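Local structure of UspA domain-containing protein (Pyrococcus horikoshii, 2DUM) at residues 82-87 / 96-101. The protein is of unknown function but belongs to the universal stress protein A family, some of whose members bind ATP. Residues are numbered along the deposited sequence; the frame is centred on the assembly and turned at random.
Sequences EKAEEV and VRTIIR
Ala84, on the helix 69-90, rests against Val96 and Thr98 of the strand 95-103, a compact example of a beta-alpha-beta crossover in which the helix packs over one face of the outermost strand of the chain's parallel sheet. Strand 35-43, the helix and strand 95-103 follow in order, the two strands are parallel neighbours, and the contact joins the helix to the second of them. The CA atoms of Ala84 and Val96 are 6.7 Å apart, consistent with the small side chain of Ala84. Both methyls of Val96 face the carbonyl oxygen of Ala84: CG2 lies closest to Ala84 O at 3.4 Å, and CG1 farther from the same oxygen at 4.0 Å. CG1 also reaches CB of Ala84, at 4.3 Å. Two residues along the strand, Thr98 adds its methyl: CG2 sits 4.1 Å from CB of Ala84. The first torsion of Thr98 (chi1 53°) sets CG2 anti to the carbonyl carbon, so that the methyl, rather than the hydroxyl, makes the contact with the helix.

Packing is closest around Ala84 and thins out beside solvent-exposed Glu85, whose OE1 stays 4.9 Å from Val96 CG1. Val87 directs its CB toward the strand, yet its side chain touches Leu38 of strand 35-43. On the other face of strand 95-103, Arg97 forms a salt bridge with Glu35, and Ile99 packs against Val112 of helix 105-115.

No hydrogen bond links the two segments; the strand's backbone bonds go to strand 35-43 instead. This small contact consists of methyl-methyl and methyl-carbonyl approaches, and so probably imposes little directional constraint.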
loop_
_atom_site.group_PDB
_atom_site.type_symbol
_atom_site.label_atom_id
_atom_site.label_comp_id
_atom_site.label_asym_id
_atom_site.label_seq_id
_atom_site.Cartn_x
_atom_site.Cartn_y
_atom_site.Cartn_z
ATOM N N GLU A 82 -18.611 -14.509 11.357
ATOM C CA GLU A 82 -19.708 -13.613 11.241
ATOM C C GLU A 82 -19.301 -12.208 10.709
ATOM O O GLU A 82 -20.109 -11.555 10.096
ATOM C CB GLU A 82 -20.549 -13.658 12.518
ATOM C CG GLU A 82 -19.842 -13.053 13.774
ATOM C CD GLU A 82 -20.021 -11.500 13.871
ATOM O OE1 GLU A 82 -20.752 -11.021 14.808
ATOM O OE2 GLU A 82 -19.453 -10.781 12.994
ATOM N N LYS A 83 -18.051 -11.781 10.903
ATOM C CA LYS A 83 -17.481 -10.520 10.358
ATOM C C LYS A 83 -17.171 -10.737 8.893
ATOM O O LYS A 83 -16.741 -9.858 8.190
ATOM C CB LYS A 83 -16.177 -10.188 11.118
ATOM C CG LYS A 83 -15.348 -9.004 10.669
ATOM C CD LYS A 83 -13.938 -8.970 11.349
ATOM C CE LYS A 83 -12.910 -7.775 10.832
ATOM N NZ LYS A 83 -11.698 -7.152 11.688
ATOM N N ALA A 84 -17.334 -11.984 8.467
ATOM C CA ALA A 84 -17.271 -12.393 7.065
ATOM C C ALA A 84 -18.211 -11.528 6.333
ATOM O O ALA A 84 -17.866 -10.990 5.317
ATOM C CB ALA A 84 -17.725 -13.812 6.890
ATOM N N GLU A 85 -19.418 -11.395 6.838
ATOM C CA GLU A 85 -20.439 -10.770 6.022
ATOM C C GLU A 85 -20.557 -9.224 6.103
ATOM O O GLU A 85 -21.244 -8.643 5.279
ATOM C CB GLU A 85 -21.789 -11.523 6.117
ATOM C CG GLU A 85 -22.842 -11.233 4.966
ATOM C CD GLU A 85 -22.561 -11.862 3.530
ATOM O OE1 GLU A 85 -22.048 -13.048 3.375
ATOM O OE2 GLU A 85 -22.912 -11.124 2.544
ATOM N N GLU A 86 -19.866 -8.557 7.016
ATOM C CA GLU A 86 -19.832 -7.064 6.947
ATOM C C GLU A 86 -18.560 -6.473 6.192
ATOM O O GLU A 86 -18.584 -5.402 5.512
ATOM C CB GLU A 86 -20.172 -6.425 8.321
ATOM C CG GLU A 86 -19.221 -5.316 8.864
ATOM C CD GLU A 86 -18.136 -5.778 9.899
ATOM O OE1 GLU A 86 -18.013 -7.003 10.167
ATOM O OE2 GLU A 86 -17.384 -4.900 10.441
ATOM N N VAL A 87 -17.464 -7.198 6.257
ATOM C CA VAL A 87 -16.397 -6.934 5.314
ATOM C C VAL A 87 -16.781 -7.037 3.784
ATOM O O VAL A 87 -16.457 -6.160 2.966
ATOM C CB VAL A 87 -15.237 -7.813 5.662
ATOM C CG1 VAL A 87 -14.121 -7.607 4.658
ATOM C CG2 VAL A 87 -14.882 -7.528 7.081
ATOM N N VAL A 96 -16.759 -13.372 -0.583
ATOM C CA VAL A 96 -15.952 -13.336 0.609
ATOM C C VAL A 96 -15.512 -14.798 0.893
ATOM O O VAL A 96 -16.023 -15.777 0.280
ATOM C CB VAL A 96 -16.813 -12.781 1.749
ATOM C CG1 VAL A 96 -17.255 -13.882 2.639
ATOM C CG2 VAL A 96 -16.083 -11.756 2.571
ATOM N N ARG A 97 -14.530 -14.965 1.762
ATOM C CA ARG A 97 -14.334 -16.238 2.421
ATOM C C ARG A 97 -13.539 -16.031 3.661
ATOM O O ARG A 97 -13.223 -14.911 4.021
ATOM C CB ARG A 97 -13.610 -17.228 1.565
ATOM C CG ARG A 97 -12.500 -16.724 0.789
ATOM C CD ARG A 97 -12.266 -17.860 -0.161
ATOM N NE ARG A 97 -11.298 -18.788 0.371
ATOM C CZ ARG A 97 -10.157 -19.111 -0.254
ATOM N NH1 ARG A 97 -9.337 -19.941 0.408
ATOM N NH2 ARG A 97 -9.823 -18.643 -1.514
ATOM N N THR A 98 -13.202 -17.136 4.310
ATOM C CA THR A 98 -12.469 -17.116 5.556
ATOM C C THR A 98 -11.284 -18.083 5.417
ATOM O O THR A 98 -11.357 -19.046 4.656
ATOM C CB THR A 98 -13.384 -17.477 6.715
ATOM O OG1 THR A 98 -14.032 -18.719 6.403
ATOM C CG2 THR A 98 -14.444 -16.351 6.978
ATOM N N ILE A 99 -10.166 -17.729 6.051
ATOM C CA ILE A 99 -9.155 -18.679 6.372
ATOM C C ILE A 99 -8.626 -18.338 7.760
ATOM O O ILE A 99 -8.565 -17.165 8.165
ATOM C CB ILE A 99 -8.001 -18.593 5.449
ATOM C CG1 ILE A 99 -8.398 -18.657 3.980
ATOM C CG2 ILE A 99 -7.116 -19.729 5.687
ATOM C CD1 ILE A 99 -7.173 -18.526 3.111
ATOM N N ILE A 100 -8.241 -19.389 8.478
ATOM C CA ILE A 100 -7.781 -19.382 9.868
ATOM C C ILE A 100 -6.558 -20.244 9.744
ATOM O O ILE A 100 -6.675 -21.423 9.293
ATOM C CB ILE A 100 -8.717 -20.202 10.791
ATOM C CG1 ILE A 100 -9.787 -19.351 11.490
ATOM C CG2 ILE A 100 -7.991 -20.686 11.960
ATOM C CD1 ILE A 100 -10.884 -18.551 10.577
ATOM N N ARG A 101 -5.397 -19.683 10.123
ATOM C CA ARG A 101 -4.182 -20.462 10.195
ATOM C C ARG A 101 -3.611 -20.229 11.546
ATOM O O ARG A 101 -3.952 -19.240 12.167
ATOM C CB ARG A 101 -3.207 -20.020 9.108
ATOM C CG ARG A 101 -3.805 -19.793 7.694
ATOM C CD ARG A 101 -4.244 -21.049 6.974
ATOM N NE ARG A 101 -3.402 -21.324 5.810
ATOM C CZ ARG A 101 -2.091 -21.012 5.664
ATOM N NH1 ARG A 101 -1.471 -21.351 4.508
ATOM N NH2 ARG A 101 -1.380 -20.364 6.634
#